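Long-range contacts in UPF0130 protein PH1069 (Pyrococcus horikoshii, PDB 2IT3), which probably methylates the N-4 position of a wyosine precursor in tRNA(Phe), using S-adenosyl-L-methionine as methyl donor in the wyosine-derivative pathway: residues A[36-41]-A[189-194]; A[59-64]-A[72-77]; A[82-87]-A[165-170]; A[151-156]-A[175-180]. All coordinates share one frame; numbering follows the deposited sequence.

Interaction 1 of 4, residues A[36-41]-A[189-194]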
# COMPACT_ATOMS: atom_id res chain seq x y z
N ILE A 36 -20.17 2.76 10.00
CA ILE A 36 -21.06 3.91 10.15
C ILE A 36 -20.87 4.64 11.48
O ILE A 36 -20.76 5.86 11.52
CB ILE A 36 -22.54 3.50 9.95
CG1 ILE A 36 -22.77 3.10 8.49
CG2 ILE A 36 -23.47 4.67 10.30
CD1 ILE A 36 -24.21 2.72 8.15
N PRO A 37 -20.82 3.90 12.60
CA PRO A 37 -20.63 4.64 13.85
C PRO A 37 -19.32 5.42 13.81
O PRO A 37 -19.29 6.64 14.04
CB PRO A 37 -20.61 3.53 14.91
CG PRO A 37 -21.52 2.48 14.31
CD PRO A 37 -21.09 2.47 12.86
N LEU A 38 -18.24 4.71 13.50
CA LEU A 38 -16.91 5.30 13.43
C LEU A 38 -16.89 6.59 12.61
O LEU A 38 -16.33 7.60 13.04
CB LEU A 38 -15.92 4.29 12.84
CG LEU A 38 -14.45 4.70 12.67
CD1 LEU A 38 -13.95 5.39 13.92
CD2 LEU A 38 -13.60 3.46 12.36
N LEU A 39 -17.52 6.56 11.44
CA LEU A 39 -17.57 7.74 10.59
C LEU A 39 -18.32 8.88 11.29
O LEU A 39 -17.85 10.02 11.29
CB LEU A 39 -18.22 7.39 9.25
CG LEU A 39 -17.48 6.32 8.45
CD1 LEU A 39 -18.35 5.84 7.29
CD2 LEU A 39 -16.15 6.87 7.93
N LYS A 40 -19.46 8.59 11.89
CA LYS A 40 -20.24 9.62 12.58
C LYS A 40 -19.48 10.24 13.75
O LYS A 40 -19.56 11.44 14.00
CB LYS A 40 -21.57 9.05 13.07
CG LYS A 40 -22.64 8.95 11.98
CD LYS A 40 -23.90 8.31 12.55
CE LYS A 40 -24.95 8.10 11.48
NZ LYS A 40 -26.10 7.31 12.04
N LYS A 41 -18.74 9.41 14.49
CA LYS A 41 -17.95 9.91 15.60
C LYS A 41 -16.88 10.88 15.10
O LYS A 41 -16.66 11.94 15.69
CB LYS A 41 -17.27 8.76 16.35
CG LYS A 41 -18.22 7.87 17.13
CD LYS A 41 -17.43 6.76 17.83
CE LYS A 41 -18.32 5.87 18.68
NZ LYS A 41 -17.50 4.96 19.56
N LYS A 189 -11.64 -1.61 15.89
CA LYS A 189 -12.34 -1.43 17.15
C LYS A 189 -11.48 -0.56 18.05
O LYS A 189 -11.99 0.35 18.70
CB LYS A 189 -12.62 -2.79 17.80
CG LYS A 189 -13.48 -3.69 16.94
CD LYS A 189 -14.93 -3.71 17.40
CE LYS A 189 -15.52 -5.10 17.22
NZ LYS A 189 -15.77 -5.39 15.77
N ARG A 190 -10.18 -0.84 18.08
CA ARG A 190 -9.26 -0.06 18.89
C ARG A 190 -9.32 1.41 18.47
O ARG A 190 -9.41 2.30 19.32
CB ARG A 190 -7.83 -0.59 18.73
CG ARG A 190 -7.55 -1.87 19.50
CD ARG A 190 -6.41 -2.68 18.89
NE ARG A 190 -5.16 -1.92 18.79
CZ ARG A 190 -4.03 -2.42 18.30
NH1 ARG A 190 -3.99 -3.67 17.85
NH2 ARG A 190 -2.94 -1.68 18.25
N LEU A 191 -9.28 1.66 17.17
CA LEU A 191 -9.33 3.03 16.64
C LEU A 191 -10.59 3.77 17.07
O LEU A 191 -10.54 4.96 17.40
CB LEU A 191 -9.26 3.02 15.11
CG LEU A 191 -9.52 4.37 14.43
CD1 LEU A 191 -8.39 5.33 14.74
CD2 LEU A 191 -9.62 4.17 12.92
N GLU A 192 -11.73 3.09 17.04
CA GLU A 192 -12.98 3.73 17.40
C GLU A 192 -13.05 4.08 18.88
O GLU A 192 -13.65 5.09 19.25
CB GLU A 192 -14.18 2.84 17.04
CG GLU A 192 -15.45 3.65 16.81
CD GLU A 192 -16.68 2.80 16.60
OE1 GLU A 192 -16.63 1.87 15.77
OE2 GLU A 192 -17.71 3.06 17.27
N SER A 193 -12.43 3.27 19.73
CA SER A 193 -12.44 3.53 21.16
C SER A 193 -11.52 4.69 21.54
O SER A 193 -11.79 5.41 22.50
CB SER A 193 -12.03 2.27 21.94
OG SER A 193 -10.68 1.94 21.68
N LYS A 194 -10.45 4.87 20.78
CA LYS A 194 -9.50 5.94 21.07
C LYS A 194 -9.81 7.24 20.34
O LYS A 194 -9.18 8.26 20.60
CB LYS A 194 -8.08 5.50 20.69
CG LYS A 194 -7.60 4.23 21.37
CD LYS A 194 -6.22 3.88 20.84
CE LYS A 194 -5.79 2.48 21.25
NZ LYS A 194 -4.49 2.11 20.62
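L191 and E192 bring the C-terminal part of the long helix 167-194 against the short helix 36-43. This is plain helix-helix packing: the two segments run in the same general direction, with axes 10.2 Å apart and 31° between them. The backbones come nearest where L38 faces E192.

L191 makes the first touch. Its CG is anti to the backbone N (chi1 171°), which carries the branched end toward the other helix, and there its CD2 meets CD2 of L38 at 4.1 Å. The two leucines cross at about a right angle, methyl against methyl. Both also rest on L108 of strand 98-112, so this buried side of the contact is where the pair of helices sits on the sheet.

E192 follows and does most of the work. Its extended chain lies against L38, whose CD1 packs on E192 CG at 3.7 Å, while CB of L38 comes to 3.9 Å from E192 OE1. The other oxygen, OE2, has CB of P37 at 3.8 Å. K41, extended beyond CG, crosses the glutamate roughly at right angles and sets its CE as well as its NZ beside OE2. Charge is thus paired on the exposed side of the leucine pair. The one hydrogen bond between the two segments belongs to this salt bridge: K41 NZ reaches E192 OE2 at 3.0 Å, on the anti lone pair of that oxygen, the one directed away from OE1.

Interaction 2 of 4, residues A[59-64]-A[72-77]; sequences SVMEMP and AKWLGK
V60 faces two residues at once, L75 and G76, and this classic beta bulge shifts the antiparallel register of the hairpin formed by strands 48-63 and 73-78. V60 O accepts from L75 N at 2.6 Å and, weakly, from G76 N, while V60 N bonds G76 O. Beyond the bulge E62 and K73 form a regular hydrogen-bonded pair.

On one face the indole of W74 lies alongside selenomethionine M61. CB of M61 sits over the five-membered ring, 3.7 Å from its centroid, in a CH-pi contact, and the selenium adds an oblique Met-aromatic contact. The M61 chain, bent at chi2 and chi3, brings CE to 3.5 Å from both W74 CH2 and A72 CB. CB of S59 meets the indole edge, 3.1 Å from W74 NE1. Cutting the indole back to an alanine is likely to open a gap beside M61 and hold its selenium less firmly, with A72 still beside CE.

On the other face V60 CG1 packs on L75 CB at 4.0 Å. E62 OE2 stays 4.2 Å from K73 NZ, beyond a salt bridge, while E62 OE1 accepts from H94 ND1 and R95 N. The glutamate therefore probably ties the hairpin to the chain after helix 84-92 more than to K73.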
# COMPACT_ATOMS: atom_id res chain seq x y z
N SER A 59 -12.08 -10.30 -2.29
CA SER A 59 -12.63 -10.32 -3.64
C SER A 59 -11.91 -11.29 -4.53
O SER A 59 -10.80 -11.74 -4.23
CB SER A 59 -12.54 -8.94 -4.29
OG SER A 59 -13.30 -7.98 -3.58
N VAL A 60 -12.55 -11.58 -5.66
CA VAL A 60 -12.03 -12.46 -6.69
C VAL A 60 -12.29 -11.68 -7.98
O VAL A 60 -13.43 -11.31 -8.25
CB VAL A 60 -12.83 -13.79 -6.74
CG1 VAL A 60 -12.37 -14.64 -7.91
CG2 VAL A 60 -12.67 -14.54 -5.42
N MSE A 61 -11.24 -11.40 -8.74
CA MSE A 61 -11.40 -10.64 -9.98
C MSE A 61 -10.39 -11.04 -11.06
O MSE A 61 -9.29 -11.51 -10.74
CB MSE A 61 -11.26 -9.14 -9.69
CG MSE A 61 -9.93 -8.74 -9.06
SE MSE A 61 -8.51 -8.31 -10.32
CE MSE A 61 -8.87 -6.43 -10.56
N GLU A 62 -10.77 -10.87 -12.32
CA GLU A 62 -9.89 -11.20 -13.44
C GLU A 62 -9.45 -9.93 -14.15
O GLU A 62 -10.23 -8.99 -14.30
CB GLU A 62 -10.58 -12.14 -14.42
CG GLU A 62 -11.97 -11.74 -14.81
CD GLU A 62 -12.57 -12.70 -15.82
OE1 GLU A 62 -12.32 -13.92 -15.72
OE2 GLU A 62 -13.31 -12.23 -16.72
N MSE A 63 -8.20 -9.92 -14.60
CA MSE A 63 -7.62 -8.77 -15.28
C MSE A 63 -6.36 -9.17 -16.05
O MSE A 63 -5.52 -9.91 -15.54
CB MSE A 63 -7.26 -7.70 -14.25
CG MSE A 63 -6.31 -6.64 -14.73
SE MSE A 63 -5.95 -5.38 -13.31
CE MSE A 63 -7.32 -4.11 -13.72
N PRO A 64 -6.21 -8.68 -17.29
CA PRO A 64 -7.13 -7.79 -18.00
C PRO A 64 -8.30 -8.54 -18.63
O PRO A 64 -8.11 -9.31 -19.58
CB PRO A 64 -6.24 -7.14 -19.04
CG PRO A 64 -5.34 -8.27 -19.42
CD PRO A 64 -4.97 -8.86 -18.08
N ALA A 72 -11.00 -4.44 -15.41
CA ALA A 72 -11.15 -5.33 -14.27
C ALA A 72 -12.59 -5.74 -14.08
O ALA A 72 -13.51 -4.91 -14.07
CB ALA A 72 -10.63 -4.66 -13.03
N LYS A 73 -12.79 -7.04 -13.92
CA LYS A 73 -14.11 -7.59 -13.70
C LYS A 73 -14.06 -8.37 -12.39
O LYS A 73 -13.21 -9.23 -12.21
CB LYS A 73 -14.49 -8.52 -14.85
CG LYS A 73 -15.77 -9.30 -14.61
CD LYS A 73 -16.04 -10.27 -15.74
CE LYS A 73 -17.25 -11.15 -15.43
NZ LYS A 73 -17.54 -12.11 -16.54
N TRP A 74 -14.97 -8.05 -11.47
CA TRP A 74 -15.02 -8.72 -10.18
C TRP A 74 -15.97 -9.91 -10.20
O TRP A 74 -17.16 -9.77 -10.49
CB TRP A 74 -15.43 -7.72 -9.09
CG TRP A 74 -14.26 -7.21 -8.30
CD1 TRP A 74 -13.85 -7.66 -7.07
CD2 TRP A 74 -13.31 -6.22 -8.70
NE1 TRP A 74 -12.70 -7.01 -6.69
CE2 TRP A 74 -12.34 -6.12 -7.67
CE3 TRP A 74 -13.17 -5.41 -9.83
CZ2 TRP A 74 -11.25 -5.24 -7.74
CZ3 TRP A 74 -12.08 -4.53 -9.90
CH2 TRP A 74 -11.14 -4.46 -8.86
N LEU A 75 -15.45 -11.10 -9.91
CA LEU A 75 -16.27 -12.31 -9.91
C LEU A 75 -16.94 -12.54 -8.56
O LEU A 75 -17.81 -13.39 -8.43
CB LEU A 75 -15.41 -13.51 -10.31
CG LEU A 75 -14.60 -13.23 -11.58
CD1 LEU A 75 -13.57 -14.31 -11.81
CD2 LEU A 75 -15.54 -13.12 -12.77
N GLY A 76 -16.52 -11.78 -7.56
CA GLY A 76 -17.09 -11.91 -6.24
C GLY A 76 -16.52 -10.86 -5.30
O GLY A 76 -15.35 -10.50 -5.41
N LYS A 77 -17.36 -10.35 -4.40
CA LYS A 77 -16.95 -9.33 -3.43
C LYS A 77 -17.61 -9.58 -2.09
O LYS A 77 -18.83 -9.66 -2.01
CB LYS A 77 -17.34 -7.92 -3.89
CG LYS A 77 -16.59 -7.39 -5.09
CD LYS A 77 -16.59 -5.87 -5.10
CE LYS A 77 -15.84 -5.33 -3.89
NZ LYS A 77 -15.59 -3.86 -3.96

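Interaction 3 of 4, residues A[82-87]-A[165-170]; sequences VSLYEV and VGEEYL
L84, V87 and L170 form the apolar centre of a helix-helix contact made where two helices begin: the first turn of helix 84-92 lies against the first turn of helix 167-194. No hydrogen bond crosses between the segments.

The apolar contacts go mostly through leucine and valine methyls. L170 holds CG anti to the backbone N (chi1 175°); its CD2 lies between L84 CD1, at 3.6 Å, and V87 CG1, while its CD1 meets V87 CG1 at 3.8 Å. L84 divides its branches too, its CD2 lying 4.2 Å from CG of E167, whose chain crosses it at about a right angle. L88 and I91 of helix 84-92 continue this packing around L170.

Among the polar groups, S83 occupies the N-cap of helix 84-92, where its backbone N donates to E86 OE1 at 2.6 Å; E86 OE2 forms a salt bridge with R80. Next to L170, Y169 faces the dimer partner, its OH hydrogen-bonded to L156 O of the second subunit.

The carboxylate-ring contact is at the outer rim. E167 OE2 lies in the plane of the Y85 ring, at its edge, 3.8 Å from Y85 CE1, with the carboxylate turned 88° to the ring.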
# COMPACT_ATOMS: atom_id res chain seq x y z
N VAL A 82 -15.12 -15.04 4.56
CA VAL A 82 -15.79 -15.80 3.52
C VAL A 82 -15.75 -17.30 3.73
O VAL A 82 -14.95 -17.81 4.53
CB VAL A 82 -15.18 -15.49 2.14
CG1 VAL A 82 -15.30 -14.00 1.83
CG2 VAL A 82 -13.72 -15.93 2.12
N SER A 83 -16.61 -18.02 3.03
CA SER A 83 -16.63 -19.47 3.13
C SER A 83 -16.00 -20.00 1.85
O SER A 83 -16.12 -19.38 0.78
CB SER A 83 -18.06 -20.00 3.26
OG SER A 83 -18.66 -20.16 1.99
N LEU A 84 -15.31 -21.12 1.96
CA LEU A 84 -14.64 -21.74 0.83
C LEU A 84 -15.48 -21.88 -0.44
O LEU A 84 -15.05 -21.48 -1.51
CB LEU A 84 -14.11 -23.11 1.25
CG LEU A 84 -13.63 -24.03 0.13
CD1 LEU A 84 -12.39 -23.44 -0.53
CD2 LEU A 84 -13.33 -25.41 0.71
N TYR A 85 -16.68 -22.45 -0.32
CA TYR A 85 -17.51 -22.68 -1.50
C TYR A 85 -18.01 -21.43 -2.22
O TYR A 85 -18.31 -21.48 -3.41
CB TYR A 85 -18.65 -23.62 -1.13
CG TYR A 85 -18.11 -24.84 -0.42
CD1 TYR A 85 -17.21 -25.70 -1.05
CD2 TYR A 85 -18.42 -25.07 0.92
CE1 TYR A 85 -16.62 -26.75 -0.35
CE2 TYR A 85 -17.83 -26.11 1.62
CZ TYR A 85 -16.93 -26.94 0.99
OH TYR A 85 -16.33 -27.93 1.72
N GLU A 86 -18.09 -20.31 -1.51
CA GLU A 86 -18.50 -19.05 -2.12
C GLU A 86 -17.39 -18.63 -3.08
O GLU A 86 -17.62 -18.24 -4.22
CB GLU A 86 -18.63 -17.93 -1.09
CG GLU A 86 -19.64 -18.15 -0.01
CD GLU A 86 -19.59 -17.04 1.02
OE1 GLU A 86 -18.61 -16.99 1.80
OE2 GLU A 86 -20.53 -16.21 1.03
N VAL A 87 -16.16 -18.70 -2.58
CA VAL A 87 -14.99 -18.32 -3.36
C VAL A 87 -14.83 -19.22 -4.59
O VAL A 87 -14.52 -18.74 -5.68
CB VAL A 87 -13.70 -18.38 -2.49
CG1 VAL A 87 -12.48 -18.06 -3.33
CG2 VAL A 87 -13.82 -17.39 -1.34
N VAL A 165 -4.85 -23.66 -9.10
CA VAL A 165 -4.95 -24.29 -7.79
C VAL A 165 -6.18 -25.15 -7.59
O VAL A 165 -7.17 -25.02 -8.30
CB VAL A 165 -4.92 -23.24 -6.68
CG1 VAL A 165 -3.63 -22.42 -6.79
CG2 VAL A 165 -6.14 -22.34 -6.78
N GLY A 166 -6.10 -26.05 -6.62
CA GLY A 166 -7.20 -26.93 -6.31
C GLY A 166 -7.93 -26.48 -5.06
O GLY A 166 -7.60 -25.46 -4.46
N GLU A 167 -8.93 -27.26 -4.67
CA GLU A 167 -9.75 -26.94 -3.51
C GLU A 167 -9.00 -26.87 -2.19
O GLU A 167 -9.21 -25.93 -1.42
CB GLU A 167 -10.90 -27.96 -3.41
CG GLU A 167 -12.15 -27.45 -2.73
CD GLU A 167 -13.31 -28.44 -2.82
OE1 GLU A 167 -13.72 -28.79 -3.95
OE2 GLU A 167 -13.81 -28.86 -1.75
N GLU A 168 -8.13 -27.83 -1.92
CA GLU A 168 -7.41 -27.81 -0.65
C GLU A 168 -6.49 -26.60 -0.50
O GLU A 168 -6.39 -26.00 0.57
CB GLU A 168 -6.61 -29.10 -0.46
CG GLU A 168 -5.81 -29.10 0.83
CD GLU A 168 -5.35 -30.48 1.24
OE1 GLU A 168 -5.57 -31.45 0.47
OE2 GLU A 168 -4.76 -30.60 2.33
N TYR A 169 -5.81 -26.24 -1.59
CA TYR A 169 -4.92 -25.09 -1.57
C TYR A 169 -5.74 -23.84 -1.32
O TYR A 169 -5.43 -23.03 -0.45
CB TYR A 169 -4.20 -24.96 -2.91
CG TYR A 169 -3.32 -23.73 -3.02
CD1 TYR A 169 -2.05 -23.69 -2.47
CD2 TYR A 169 -3.78 -22.59 -3.69
CE1 TYR A 169 -1.24 -22.56 -2.59
CE2 TYR A 169 -2.98 -21.45 -3.81
CZ TYR A 169 -1.72 -21.44 -3.26
OH TYR A 169 -0.94 -20.30 -3.36
N LEU A 170 -6.80 -23.68 -2.10
CA LEU A 170 -7.66 -22.52 -1.96
C LEU A 170 -8.19 -22.44 -0.55
O LEU A 170 -8.42 -21.37 -0.00
CB LEU A 170 -8.81 -22.66 -2.95
CG LEU A 170 -9.84 -21.54 -2.82
CD1 LEU A 170 -9.33 -20.20 -3.37
CD2 LEU A 170 -11.15 -21.83 -3.56

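Interaction 4 of 4, residues A[151-156]-A[175-180]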
# COMPACT_ATOMS: atom_id res chain seq x y z
N GLU A 151 -2.52 -5.57 6.26
CA GLU A 151 -2.77 -6.98 5.95
C GLU A 151 -3.34 -7.27 4.57
O GLU A 151 -4.26 -8.08 4.41
CB GLU A 151 -3.66 -7.61 7.03
CG GLU A 151 -3.08 -7.46 8.44
CD GLU A 151 -3.53 -6.19 9.15
OE1 GLU A 151 -3.71 -5.17 8.46
OE2 GLU A 151 -3.69 -6.21 10.39
N ARG A 152 -2.76 -6.63 3.57
CA ARG A 152 -3.18 -6.78 2.18
C ARG A 152 -2.75 -8.11 1.56
O ARG A 152 -1.72 -8.66 1.92
CB ARG A 152 -2.58 -5.62 1.39
CG ARG A 152 -2.76 -5.70 -0.09
CD ARG A 152 -2.14 -4.50 -0.76
NE ARG A 152 -2.25 -4.63 -2.21
CZ ARG A 152 -1.78 -3.75 -3.08
NH1 ARG A 152 -1.16 -2.65 -2.66
NH2 ARG A 152 -1.96 -3.97 -4.38
N MSE A 153 -3.54 -8.62 0.63
CA MSE A 153 -3.22 -9.86 -0.08
C MSE A 153 -3.57 -9.75 -1.55
O MSE A 153 -4.63 -9.25 -1.91
CB MSE A 153 -3.98 -11.05 0.51
CG MSE A 153 -3.40 -11.63 1.77
SE MSE A 153 -4.31 -13.27 2.22
CE MSE A 153 -3.07 -14.51 1.41
N ASP A 154 -2.66 -10.24 -2.39
CA ASP A 154 -2.83 -10.25 -3.84
C ASP A 154 -2.38 -11.63 -4.35
O ASP A 154 -1.22 -11.82 -4.73
CB ASP A 154 -1.97 -9.15 -4.48
CG ASP A 154 -2.46 -7.76 -4.15
OD1 ASP A 154 -2.35 -7.35 -2.98
OD2 ASP A 154 -2.96 -7.06 -5.06
N VAL A 155 -3.30 -12.59 -4.35
CA VAL A 155 -2.97 -13.95 -4.77
C VAL A 155 -3.34 -14.31 -6.20
O VAL A 155 -4.51 -14.26 -6.59
CB VAL A 155 -3.66 -14.98 -3.84
CG1 VAL A 155 -3.21 -16.39 -4.21
CG2 VAL A 155 -3.32 -14.68 -2.38
N LEU A 156 -2.33 -14.66 -7.00
CA LEU A 156 -2.54 -15.06 -8.39
C LEU A 156 -3.02 -16.50 -8.35
O LEU A 156 -2.33 -17.36 -7.82
CB LEU A 156 -1.23 -15.00 -9.17
CG LEU A 156 -1.27 -15.53 -10.61
CD1 LEU A 156 -1.94 -14.50 -11.54
CD2 LEU A 156 0.15 -15.82 -11.08
N GLU A 175 -8.58 -19.37 4.64
CA GLU A 175 -8.33 -19.26 6.08
C GLU A 175 -7.45 -18.04 6.38
O GLU A 175 -7.72 -17.27 7.31
CB GLU A 175 -7.59 -20.49 6.60
CG GLU A 175 -8.38 -21.78 6.59
CD GLU A 175 -7.49 -22.97 6.90
OE1 GLU A 175 -6.78 -22.92 7.92
OE2 GLU A 175 -7.49 -23.95 6.12
N ILE A 176 -6.40 -17.89 5.59
CA ILE A 176 -5.45 -16.79 5.74
C ILE A 176 -6.11 -15.44 5.52
O ILE A 176 -5.82 -14.49 6.24
CB ILE A 176 -4.29 -16.92 4.75
CG1 ILE A 176 -3.58 -18.25 4.98
CG2 ILE A 176 -3.32 -15.74 4.91
CD1 ILE A 176 -2.55 -18.58 3.93
N ALA A 177 -6.98 -15.34 4.51
CA ALA A 177 -7.67 -14.09 4.24
C ALA A 177 -8.60 -13.74 5.40
O ALA A 177 -8.70 -12.57 5.79
CB ALA A 177 -8.47 -14.19 2.94
N ASN A 178 -9.28 -14.74 5.96
CA ASN A 178 -10.18 -14.50 7.08
C ASN A 178 -9.40 -14.06 8.31
O ASN A 178 -9.87 -13.20 9.07
CB ASN A 178 -11.02 -15.74 7.40
CG ASN A 178 -12.08 -16.00 6.36
OD1 ASN A 178 -12.52 -15.09 5.66
ND2 ASN A 178 -12.52 -17.25 6.26
N ASP A 179 -8.22 -14.62 8.49
CA ASP A 179 -7.37 -14.23 9.61
C ASP A 179 -7.09 -12.74 9.50
O ASP A 179 -7.10 -12.02 10.50
CB ASP A 179 -6.04 -14.99 9.60
CG ASP A 179 -6.17 -16.41 10.12
OD1 ASP A 179 -6.85 -16.59 11.15
OD2 ASP A 179 -5.59 -17.33 9.51
N GLN A 180 -6.84 -12.29 8.27
CA GLN A 180 -6.53 -10.88 8.03
C GLN A 180 -7.76 -10.01 8.27
O GLN A 180 -7.66 -8.93 8.87
CB GLN A 180 -6.04 -10.67 6.59
CG GLN A 180 -5.02 -11.69 6.10
CD GLN A 180 -3.85 -11.87 7.05
OE1 GLN A 180 -3.18 -10.90 7.42
NE2 GLN A 180 -3.60 -13.11 7.46
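Q180 meets E151 from its first side-chain carbon onward. CB of Q180 lies 3.9 Å from CB of E151 and also touches the E151 carbonyl oxygen. CG comes next, anti to the Q180 carbonyl carbon (chi1 -45°), and it borders the selenium of selenomethionine M153 at 4.2 Å. A bend at chi2 then folds the amide back along its own helix. OE1 packs on E151 CB at 3.3 Å, and NE2 donates to I176 O at 2.9 Å, with that oxygen nearly in the amide plane. I176 O also accepts from Q180 N; the two donors reach it from opposite faces of its plane, and the NE2 bond sets the turn of the amide. Here helix 167-194 packs on the antiparallel sheet, its segment 175-180 running nearly antiparallel (168°) to 153-156. With an alanine here, I176 O would probably lose its side-chain donor, E151 CB the cover of OE1, and the M153 selenium its neighbour CG.

M153 reaches from the strand into the helix, its selenium 4.0 Å from A177 CA and its CE 3.7 Å from I176 CG2, the selenomethionine and isoleucine crossing at about a right angle. The carboxylate of E151 leads away from Q180, to S149 OG and the ammonium of K187. Next along the strand, the backbone N of D154 donates to D154 OD2 of the second subunit.

Overall arrangement
Helix 167-194 links three of the four contacts: 165-170 at its start in interaction 3, 175-180 in interaction 4 and 189-194 near its end in interaction 1. Interactions 3 and 4 have centres 13 Å apart and touch where V82 N probably bonds N178 OD1; interaction 1 lies 24 Å from interaction 4 and 33 Å from interaction 3, centre to centre. Interaction 2 is a hairpin of the sheet; its centre is 16 Å from that of interaction 3, and the two touch through V60 and V87. Along the chain interaction 1 encloses the rest, 2 comes before 3 and 4, and 3 and 4 interleave. One helix thus spans the fold, while interactions 3 and 4 also reach the second subunit.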